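Local coordinates for protein putative ATP binding component of ABC-transporter (Escherichia coli, PDB 2R5O) that probably serves as the ATP-hydrolysing component of an ABC transporter for O-antigen export, this chain being its carbohydrate-binding C-terminal domain, at residues Y102-S106 and F107-E111; S117-R120 and G121-R124; P34-R37 and P38-R42. All blocks are in the same frame, centred on the assembly; numbering follows the deposited sequence. Where two conformers were deposited one is given.

Interaction 1. Residues Y102-S106 and F107-E111; sequences YGTNS and FLASE. With NA (sodium ion), chain G.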
ATOM      1  N   TYR A 102       3.314  -7.228   2.055  1.00 14.74           N
ATOM      2  CA  TYR A 102       2.931  -7.793   0.751  1.00 14.70           C
ATOM      3  C   TYR A 102       3.648  -9.093   0.537  1.00 14.45           C
ATOM      4  O   TYR A 102       4.815  -9.203   0.862  1.00 15.39           O
ATOM      5  CB  TYR A 102       3.310  -6.844  -0.374  1.00 14.79           C
ATOM      6  CG  TYR A 102       3.039  -7.358  -1.775  1.00 13.89           C
ATOM      7  CD1 TYR A 102       1.752  -7.587  -2.196  1.00 14.52           C
ATOM      8  CD2 TYR A 102       4.081  -7.595  -2.684  1.00 14.47           C
ATOM      9  CE1 TYR A 102       1.472  -8.002  -3.467  1.00 13.97           C
ATOM     10  CE2 TYR A 102       3.813  -8.014  -3.982  1.00 14.30           C
ATOM     11  CZ  TYR A 102       2.500  -8.203  -4.390  1.00 14.23           C
ATOM     12  OH  TYR A 102       2.244  -8.567  -5.687  1.00 14.06           O
ATOM     13  N   GLY A 103       2.950 -10.075   0.005  1.00 14.23           N
ATOM     14  CA  GLY A 103       3.559 -11.299  -0.460  1.00 14.45           C
ATOM     15  C   GLY A 103       2.853 -11.801  -1.677  1.00 14.38           C
ATOM     16  O   GLY A 103       1.650 -11.598  -1.846  1.00 14.62           O
ATOM     17  N   THR A 104       3.615 -12.475  -2.525  1.00 14.29           N
ATOM     18  CA  THR A 104       3.062 -13.096  -3.717  1.00 14.18           C
ATOM     19  C   THR A 104       3.999 -14.177  -4.193  1.00 13.90           C
ATOM     20  O   THR A 104       5.068 -14.402  -3.637  1.00 13.78           O
ATOM     21  CB  THR A 104       2.776 -12.038  -4.820  1.00 15.21           C
ATOM     22  OG1 THR A 104       1.987 -12.647  -5.861  1.00 14.72           O
ATOM     23  CG2 THR A 104       4.053 -11.446  -5.401  1.00 15.86           C
ATOM     24  N   ASN A 105       3.582 -14.850  -5.247  1.00 13.34           N
ATOM     25  CA  ASN A 105       4.424 -15.821  -5.904  1.00 13.35           C
ATOM     26  C   ASN A 105       4.078 -15.819  -7.383  1.00 13.59           C
ATOM     27  O   ASN A 105       3.211 -15.076  -7.819  1.00 14.15           O
ATOM     28  CB  ASN A 105       4.322 -17.190  -5.221  1.00 14.26           C
ATOM     29  CG  ASN A 105       2.967 -17.820  -5.335  1.00 13.98           C
ATOM     30  OD1 ASN A 105       2.273 -17.688  -6.326  1.00 14.46           O
ATOM     31  ND2 ASN A 105       2.612 -18.603  -4.307  1.00 16.75           N
ATOM     32  N   SER A 106       4.765 -16.617  -8.188  1.00 13.96           N
ATOM     33  CA  SER A 106       4.558 -16.592  -9.617  1.00 14.25           C
ATOM     34  C   SER A 106       3.120 -16.870 -10.000  1.00 14.42           C
ATOM     35  O   SER A 106       2.610 -16.304 -10.976  1.00 15.46           O
ATOM     36  CB  SER A 106       5.487 -17.566 -10.325  1.00 14.10           C
ATOM     37  OG  SER A 106       5.365 -18.870  -9.793  1.00 13.58           O
ATOM     38  N   PHE A 107       2.500 -17.812  -9.298  1.00 14.67           N
ATOM     39  CA  PHE A 107       1.134 -18.217  -9.572  1.00 15.16           C
ATOM     40  C   PHE A 107       0.133 -17.099  -9.250  1.00 14.40           C
ATOM     41  O   PHE A 107      -0.708 -16.736 -10.077  1.00 15.95           O
ATOM     42  CB  PHE A 107       0.835 -19.485  -8.782  1.00 16.10           C
ATOM     43  CG  PHE A 107      -0.545 -20.026  -9.036  1.00 18.16           C
ATOM     44  CD1 PHE A 107      -0.860 -20.638 -10.246  1.00 19.06           C
ATOM     45  CD2 PHE A 107      -1.538 -19.855  -8.098  1.00 21.43           C
ATOM     46  CE1 PHE A 107      -2.143 -21.138 -10.493  1.00 20.87           C
ATOM     47  CE2 PHE A 107      -2.846 -20.346  -8.351  1.00 21.24           C
ATOM     48  CZ  PHE A 107      -3.121 -20.958  -9.557  1.00 22.06           C
ATOM     49  N   LEU A 108       0.230 -16.545  -8.050  1.00 14.53           N
ATOM     50  CA  LEU A 108      -0.671 -15.455  -7.659  1.00 14.85           C
ATOM     51  C   LEU A 108      -0.435 -14.196  -8.490  1.00 14.74           C
ATOM     52  O   LEU A 108      -1.379 -13.566  -8.977  1.00 14.98           O
ATOM     53  CB  LEU A 108      -0.552 -15.143  -6.167  1.00 15.20           C
ATOM     54  CG  LEU A 108      -0.876 -16.298  -5.238  1.00 16.40           C
ATOM     55  CD1 LEU A 108      -0.711 -15.831  -3.785  1.00 19.66           C
ATOM     56  CD2 LEU A 108      -2.289 -16.835  -5.495  1.00 17.98           C
ATOM     57  N   ALA A 109       0.813 -13.790  -8.647  1.00 15.40           N
ATOM     58  CA  ALA A 109       1.105 -12.512  -9.306  1.00 15.41           C
ATOM     59  C   ALA A 109       0.637 -12.506 -10.739  1.00 16.07           C
ATOM     60  O   ALA A 109       0.169 -11.470 -11.234  1.00 17.15           O
ATOM     61  CB  ALA A 109       2.562 -12.183  -9.247  1.00 15.68           C
ATOM     62  N   SER A 110       0.713 -13.656 -11.395  1.00 15.83           N
ATOM     63  CA  SER A 110       0.320 -13.813 -12.784  1.00 15.98           C
ATOM     64  C   SER A 110      -1.103 -14.307 -12.946  1.00 16.29           C
ATOM     65  O   SER A 110      -1.530 -14.613 -14.058  1.00 15.70           O
ATOM     66  CB  SER A 110       1.264 -14.773 -13.494  1.00 16.32           C
ATOM     67  OG  SER A 110       1.011 -16.127 -13.147  1.00 16.12           O
ATOM     68  N   GLU A 111      -1.857 -14.371 -11.854  1.00 16.59           N
ATOM     69  CA  GLU A 111      -3.276 -14.772 -11.901  1.00 18.01           C
ATOM     70  C   GLU A 111      -3.459 -16.128 -12.547  1.00 16.89           C
ATOM     71  O   GLU A 111      -4.479 -16.392 -13.213  1.00 17.41           O
ATOM     72  CB  GLU A 111      -4.149 -13.711 -12.588  1.00 19.01           C
ATOM     73  CG  GLU A 111      -4.147 -12.365 -11.936  1.00 20.75           C
ATOM     74  CD  GLU A 111      -4.917 -11.360 -12.754  1.00 23.10           C
ATOM     75  OE1 GLU A 111      -6.160 -11.450 -12.806  1.00 25.69           O
ATOM     76  OE2 GLU A 111      -4.277 -10.492 -13.351  1.00 23.53           O
TER
HETATM   77 NA    NA G  13      -0.282  -8.881  -6.459  1.00 17.55          NA
HETATM   78  O   HOH W   1      -0.441 -11.557  -5.888  1.00 12.04           O
HETATM   79  O   HOH W   2       0.030  -8.885  -9.142  1.00 14.20           O
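Phe107, second residue of the short helix 106-109, rests its CB 3.4 Å from Asn105 OD1, while its ring turns away from the strand toward Pro150 and Gln151. At Leu108 the same amide oxygen is used in earnest: Leu108 N donates to Asn105 OD1 at 2.9 Å and 173°, an almost straight N-cap bond. The donor lies 22° from the carbonyl plane of the Asn105 side chain, whose CG sits between the backbone N and the carbonyl carbon (chi1 66°), the rotamer that brings OD1 to Leu108 N. The leucine CG also packs against this amide. Ala109 adds a helical backbone bond, Ala109 N to Asn105 O at 2.8 Å, and its CB packs 3.5 Å from Thr104 OG1. Ser110 ends the helix with a double grip on Ser106 O: its OG donates in the carbonyl plane at 2.7 Å, its N less directly at 3.3 Å. Glu111, at positive phi, is the C-prime residue of a Schellman motif, with its N bonded to Leu108 O.

Beside this turn a sodium ion lies in the plane of the Tyr102 ring, at its edge, 2.7 Å from Tyr102 OH. Two waters, one also bonded to Thr104 OG1, and Asp179 OD1 of the second subunit are its other ligands. Trp175 of that subunit packs on Asn105 and Leu108. Asn105 thus answers two helix N-H groups, Leu108 N through OD1 and Ala109 N through O, though its own N is buried without a partner; the sodium, shared with a partner-chain carboxylate, makes this edge part of the dimer interface.

Interaction 2. Residues S117-R120 and G121-R124; sequences SVSR and GDVR
Asp122 OD2 faces Ser119 across a type II beta turn and takes its N-H at 2.8 Å and 172°, a nearly straight bond that arrives 66° out of the carboxylate plane. From the opposite face of that plane Arg124 NH2 reaches the same oxygen at 2.8 Å, forming a salt bridge, and water 3, which also bonds to Ser119 OG, donates to it as well. Three donors therefore converge on OD2. The other carboxylate oxygen, OD1, accepts from water 4, which donates in addition to Arg120 O. The carboxylate is swung back over the turn by a chi1 of -78°, which sets CG opposite the carbonyl carbon; the turn's closing bond, Asp122 N to Ser119 O, measures 2.9 Å.

The chain of Arg124, bent at chi2, brings its guanidinium to Ser117 O: NH1 donates at 3.1 Å, while the second bond, from NH2, is weak. Val118 CG1 lies over one guanidinium face, 3.5 Å above the plane and offset toward the rim. Gly121, at positive phi, takes the turn position where a CB would clash with Arg120 O. Arg120 N is answered by Asp83. With the arginine, the turn amide and water 3 all donating to OD2, the ionised carboxylate is probably favoured.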
ATOM      1  N   SER A 117       8.276 -25.332 -15.495  1.00 18.64           N
ATOM      2  CA  SER A 117       8.912 -26.637 -15.299  1.00 18.35           C
ATOM      3  C   SER A 117      10.411 -26.490 -15.508  1.00 18.28           C
ATOM      4  O   SER A 117      10.858 -25.667 -16.296  1.00 19.48           O
ATOM      5  CB  SER A 117       8.335 -27.680 -16.248  0.65 18.90           C
ATOM      6  OG  SER A 117       8.514 -27.256 -17.578  0.65 19.99           O
ATOM      7  N   VAL A 118      11.166 -27.303 -14.793  1.00 17.58           N
ATOM      8  CA  VAL A 118      12.622 -27.282 -14.851  1.00 18.13           C
ATOM      9  C   VAL A 118      13.165 -28.699 -14.887  1.00 17.66           C
ATOM     10  O   VAL A 118      12.486 -29.649 -14.486  1.00 17.65           O
ATOM     11  CB  VAL A 118      13.253 -26.552 -13.651  1.00 17.81           C
ATOM     12  CG1 VAL A 118      12.724 -25.119 -13.575  1.00 19.04           C
ATOM     13  CG2 VAL A 118      13.015 -27.310 -12.366  1.00 18.49           C
ATOM     14  N   SER A 119      14.388 -28.830 -15.402  1.00 17.61           N
ATOM     15  CA  SER A 119      15.129 -30.079 -15.373  1.00 18.62           C
ATOM     16  C   SER A 119      16.292 -29.982 -14.391  1.00 18.68           C
ATOM     17  O   SER A 119      16.810 -28.905 -14.122  1.00 18.16           O
ATOM     18  CB  SER A 119      15.695 -30.405 -16.754  1.00 18.71           C
ATOM     19  OG  SER A 119      14.675 -30.460 -17.734  1.00 21.18           O
ATOM     20  N   ARG A 120      16.719 -31.140 -13.900  1.00 19.08           N
ATOM     21  CA  ARG A 120      17.881 -31.258 -13.048  1.00 19.03           C
ATOM     22  C   ARG A 120      19.052 -30.499 -13.661  1.00 18.75           C
ATOM     23  O   ARG A 120      19.375 -30.681 -14.847  1.00 19.11           O
ATOM     24  CB  ARG A 120      18.222 -32.734 -12.865  1.00 19.92           C
ATOM     25  CG  ARG A 120      19.506 -33.011 -12.143  1.00 20.87           C
ATOM     26  CD  ARG A 120      19.561 -34.473 -11.696  1.00 25.28           C
ATOM     27  NE  ARG A 120      20.894 -35.043 -11.809  1.00 29.54           N
ATOM     28  CZ  ARG A 120      21.915 -34.772 -10.998  1.00 32.21           C
ATOM     29  NH1 ARG A 120      21.781 -33.908  -9.996  1.00 33.94           N
ATOM     30  NH2 ARG A 120      23.083 -35.364 -11.198  1.00 33.61           N
ATOM     31  N   GLY A 121      19.701 -29.670 -12.843  1.00 18.58           N
ATOM     32  CA  GLY A 121      20.837 -28.863 -13.281  1.00 19.45           C
ATOM     33  C   GLY A 121      20.499 -27.497 -13.834  1.00 19.19           C
ATOM     34  O   GLY A 121      21.394 -26.669 -14.015  1.00 19.25           O
ATOM     35  N   ASP A 122      19.224 -27.243 -14.123  1.00 18.43           N
ATOM     36  CA  ASP A 122      18.851 -25.971 -14.708  1.00 18.88           C
ATOM     37  C   ASP A 122      19.132 -24.797 -13.756  1.00 18.73           C
ATOM     38  O   ASP A 122      18.973 -24.913 -12.539  1.00 18.99           O
ATOM     39  CB  ASP A 122      17.366 -25.943 -15.069  1.00 19.02           C
ATOM     40  CG  ASP A 122      17.025 -26.686 -16.336  1.00 20.48           C
ATOM     41  OD1 ASP A 122      17.934 -27.213 -17.015  1.00 21.20           O
ATOM     42  OD2 ASP A 122      15.805 -26.707 -16.639  1.00 22.49           O
ATOM     43  N   VAL A 123      19.501 -23.665 -14.349  1.00 17.95           N
ATOM     44  CA  VAL A 123      19.687 -22.402 -13.642  1.00 18.08           C
ATOM     45  C   VAL A 123      18.696 -21.442 -14.265  1.00 18.10           C
ATOM     46  O   VAL A 123      18.643 -21.310 -15.485  1.00 18.92           O
ATOM     47  CB  VAL A 123      21.126 -21.876 -13.791  1.00 18.51           C
ATOM     48  CG1 VAL A 123      21.320 -20.562 -13.036  1.00 18.58           C
ATOM     49  CG2 VAL A 123      22.101 -22.923 -13.301  1.00 19.66           C
ATOM     50  N   ARG A 124      17.863 -20.808 -13.437  1.00 18.20           N
ATOM     51  CA  ARG A 124      16.813 -19.909 -13.919  1.00 17.99           C
ATOM     52  C   ARG A 124      16.824 -18.624 -13.119  1.00 17.94           C
ATOM     53  O   ARG A 124      17.130 -18.624 -11.937  1.00 17.95           O
ATOM     54  CB  ARG A 124      15.436 -20.545 -13.765  1.00 18.52           C
ATOM     55  CG  ARG A 124      15.242 -21.880 -14.430  1.00 20.30           C
ATOM     56  CD  ARG A 124      15.133 -21.765 -15.927  1.00 21.67           C
ATOM     57  NE  ARG A 124      14.960 -23.095 -16.529  1.00 22.77           N
ATOM     58  CZ  ARG A 124      13.788 -23.678 -16.778  1.00 23.37           C
ATOM     59  NH1 ARG A 124      12.633 -23.076 -16.485  1.00 24.72           N
ATOM     60  NH2 ARG A 124      13.781 -24.884 -17.314  1.00 23.65           N
TER
HETATM   61  O   HOH W   3      14.603 -27.715 -18.862  1.00 42.69           O
HETATM   62  O   HOH W   4      20.130 -28.931 -16.832  1.00 32.07           O

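Interaction 3. Residues P34-R37 and P38-R42; sequences PGYR and PEEYR. With NA (sodium ion), chain F.
Tyr36 and Glu40 meet through a charged hydrogen bond: in the conformer of Glu40 given here, one of two, Tyr36 OH donates to Glu40 OE1 at 2.7 Å, reaching it on the anti side and 18° out of the carboxylate plane. That oxygen lies in the plane of the ring, at its edge, and the ring and carboxylate planes stand 75° apart. With CG anti to the backbone N (chi1 173°), the ring extends along the turn toward the glutamate. In this same conformer Glu40 OE2 has a second partner in the salt bridge to Arg160; the other conformer may not keep either bond.

The backbone bond is Glu40 N to Arg37 O, 2.9 Å, closing a type I beta turn from Arg37 to Glu40. This turn leads the N-terminal loop into strand 41-43, which pairs antiparallel with strand 153-169 in the immunoglobulin-like fold.

Charge attraction is looser. Glu39 OE1 lies over one face of the Arg37 guanidinium, 4.0 Å from NE, where no N-H points at it, and Glu39 CB packs over a face, 3.7 Å from Arg37 NH1, which donates instead to Asp162 O.

The apolar pair is Tyr36 CD2 and Pro38 CD, 4.2 Å apart. At the far end, Tyr41 OH binds a sodium ion at 2.5 Å.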
ATOM      1  N   PRO A  34      24.712  -6.312  -2.161  1.00 14.35           N
ATOM      2  CA  PRO A  34      24.267  -5.185  -1.377  1.00 14.90           C
ATOM      3  C   PRO A  34      22.893  -5.436  -0.761  1.00 14.63           C
ATOM      4  O   PRO A  34      21.985  -5.925  -1.428  1.00 15.60           O
ATOM      5  CB  PRO A  34      24.197  -4.050  -2.416  1.00 15.34           C
ATOM      6  CG  PRO A  34      25.209  -4.415  -3.438  1.00 14.80           C
ATOM      7  CD  PRO A  34      25.022  -5.921  -3.548  1.00 15.06           C
ATOM      8  N   GLY A  35      22.753  -5.075   0.509  1.00 13.54           N
ATOM      9  CA  GLY A  35      21.520  -5.241   1.242  1.00 14.13           C
ATOM     10  C   GLY A  35      21.360  -6.596   1.904  1.00 14.11           C
ATOM     11  O   GLY A  35      20.406  -6.789   2.654  1.00 14.42           O
ATOM     12  N   TYR A  36      22.263  -7.543   1.670  1.00 13.91           N
ATOM     13  CA  TYR A  36      22.114  -8.854   2.288  1.00 14.33           C
ATOM     14  C   TYR A  36      22.162  -8.726   3.806  1.00 13.91           C
ATOM     15  O   TYR A  36      22.984  -7.996   4.360  1.00 14.45           O
ATOM     16  CB  TYR A  36      23.214  -9.808   1.831  1.00 14.50           C
ATOM     17  CG  TYR A  36      23.167 -11.105   2.599  1.00 14.10           C
ATOM     18  CD1 TYR A  36      22.197 -12.052   2.314  1.00 14.40           C
ATOM     19  CD2 TYR A  36      24.085 -11.383   3.604  1.00 15.02           C
ATOM     20  CE1 TYR A  36      22.094 -13.221   3.037  1.00 14.62           C
ATOM     21  CE2 TYR A  36      24.013 -12.557   4.332  1.00 16.35           C
ATOM     22  CZ  TYR A  36      23.011 -13.470   4.043  1.00 15.56           C
ATOM     23  OH  TYR A  36      22.949 -14.626   4.794  1.00 16.84           O
ATOM     24  N   ARG A  37      21.285  -9.459   4.478  1.00 14.54           N
ATOM     25  CA  ARG A  37      21.232  -9.486   5.929  1.00 14.81           C
ATOM     26  C   ARG A  37      21.802 -10.791   6.472  1.00 15.02           C
ATOM     27  O   ARG A  37      21.185 -11.843   6.274  1.00 15.29           O
ATOM     28  CB  ARG A  37      19.785  -9.371   6.397  1.00 15.36           C
ATOM     29  CG  ARG A  37      19.119  -8.096   5.990  1.00 15.74           C
ATOM     30  CD  ARG A  37      17.727  -7.993   6.566  1.00 16.13           C
ATOM     31  NE  ARG A  37      17.748  -7.643   7.979  1.00 17.88           N
ATOM     32  CZ  ARG A  37      17.276  -8.378   8.977  1.00 17.77           C
ATOM     33  NH1 ARG A  37      16.743  -9.574   8.778  1.00 17.75           N
ATOM     34  NH2 ARG A  37      17.358  -7.887  10.217  1.00 19.57           N
ATOM     35  N   PRO A  38      22.903 -10.727   7.228  1.00 15.68           N
ATOM     36  CA  PRO A  38      23.350 -11.928   7.930  1.00 16.22           C
ATOM     37  C   PRO A  38      22.324 -12.489   8.913  1.00 15.59           C
ATOM     38  O   PRO A  38      22.434 -13.649   9.312  1.00 16.74           O
ATOM     39  CB  PRO A  38      24.601 -11.446   8.667  1.00 17.88           C
ATOM     40  CG  PRO A  38      25.107 -10.304   7.855  1.00 17.92           C
ATOM     41  CD  PRO A  38      23.857  -9.614   7.384  1.00 15.93           C
ATOM     42  N   GLU A  39      21.346 -11.671   9.285  1.00 14.72           N
ATOM     43  CA  GLU A  39      20.229 -12.058  10.143  1.00 15.21           C
ATOM     44  C   GLU A  39      19.161 -12.881   9.428  1.00 15.08           C
ATOM     45  O   GLU A  39      18.151 -13.250  10.045  1.00 15.79           O
ATOM     46  CB  GLU A  39      19.575 -10.806  10.743  1.00 15.97           C
ATOM     47  CG  GLU A  39      20.508  -9.939  11.561  1.00 17.37           C
ATOM     48  CD  GLU A  39      21.348  -8.944  10.763  1.00 17.27           C
ATOM     49  OE1 GLU A  39      21.290  -8.846   9.526  1.00 18.22           O
ATOM     50  OE2 GLU A  39      22.121  -8.202  11.425  1.00 21.38           O
ATOM     51  N   GLU A  40      19.348 -13.167   8.148  1.00 14.94           N
ATOM     52  CA  GLU A  40      18.428 -14.042   7.427  1.00 14.60           C
ATOM     53  C   GLU A  40      18.097 -15.309   8.178  1.00 14.26           C
ATOM     54  O   GLU A  40      18.951 -15.863   8.888  1.00 13.82           O
ATOM     55  CB  GLU A  40      19.143 -14.443   6.137  0.65 16.53           C
ATOM     56  CG  GLU A  40      18.734 -15.740   5.526  0.65 17.04           C
ATOM     57  CD  GLU A  40      19.427 -16.079   4.229  0.65 15.89           C
ATOM     58  OE1 GLU A  40      20.675 -16.019   4.126  0.65 17.55           O
ATOM     59  OE2 GLU A  40      18.732 -16.521   3.308  0.65 16.80           O
ATOM     60  N   TYR A  41      16.890 -15.797   7.991  1.00 13.62           N
ATOM     61  CA  TYR A  41      16.533 -17.144   8.432  1.00 13.65           C
ATOM     62  C   TYR A  41      16.250 -17.998   7.204  1.00 13.21           C
ATOM     63  O   TYR A  41      15.154 -17.940   6.640  1.00 14.47           O
ATOM     64  CB  TYR A  41      15.346 -17.092   9.399  1.00 14.05           C
ATOM     65  CG  TYR A  41      14.839 -18.455   9.847  1.00 14.57           C
ATOM     66  CD1 TYR A  41      15.615 -19.621   9.815  1.00 14.84           C
ATOM     67  CD2 TYR A  41      13.559 -18.580  10.328  1.00 16.24           C
ATOM     68  CE1 TYR A  41      15.116 -20.849  10.250  1.00 14.75           C
ATOM     69  CE2 TYR A  41      13.042 -19.804  10.730  1.00 17.97           C
ATOM     70  CZ  TYR A  41      13.832 -20.925  10.678  1.00 15.91           C
ATOM     71  OH  TYR A  41      13.315 -22.135  11.088  1.00 19.17           O
ATOM     72  N   ARG A  42      17.243 -18.756   6.765  1.00 12.88           N
ATOM     73  CA  ARG A  42      17.144 -19.607   5.612  1.00 12.44           C
ATOM     74  C   ARG A  42      16.640 -20.974   6.022  1.00 12.29           C
ATOM     75  O   ARG A  42      17.133 -21.541   6.996  1.00 12.83           O
ATOM     76  CB  ARG A  42      18.502 -19.693   4.931  1.00 12.61           C
ATOM     77  CG  ARG A  42      18.473 -20.402   3.595  1.00 13.29           C
ATOM     78  CD  ARG A  42      19.839 -20.465   2.968  1.00 12.36           C
ATOM     79  NE  ARG A  42      19.787 -20.909   1.582  1.00 13.27           N
ATOM     80  CZ  ARG A  42      20.865 -20.942   0.798  1.00 12.28           C
ATOM     81  NH1 ARG A  42      22.038 -20.605   1.308  1.00 14.10           N
ATOM     82  NH2 ARG A  42      20.755 -21.255  -0.484  1.00 14.15           N
TER
HETATM   83 NA    NA F  11      14.586 -24.159  10.219  1.00 21.11          NA

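From the N terminus, interaction 3 comes first: its turn at residues 37-40 closes the loop that enters strand 41-43, laid against strand 153-169. Interaction 1 follows, closing the one-turn helix behind strand 100-105, and interaction 2 then closes the turn between strand 116-118 and strand 123-131. All three are local and run in series, with none nested and none crossing. Their centres are about 21 to 25 Å apart, and no two touch. Interactions 1 and 3 lie on opposite sides of the chain's centre, yet each of the three reaches the seven-stranded mixed sheet. Interaction 2 also carries the chain over to the four-stranded antiparallel sheet.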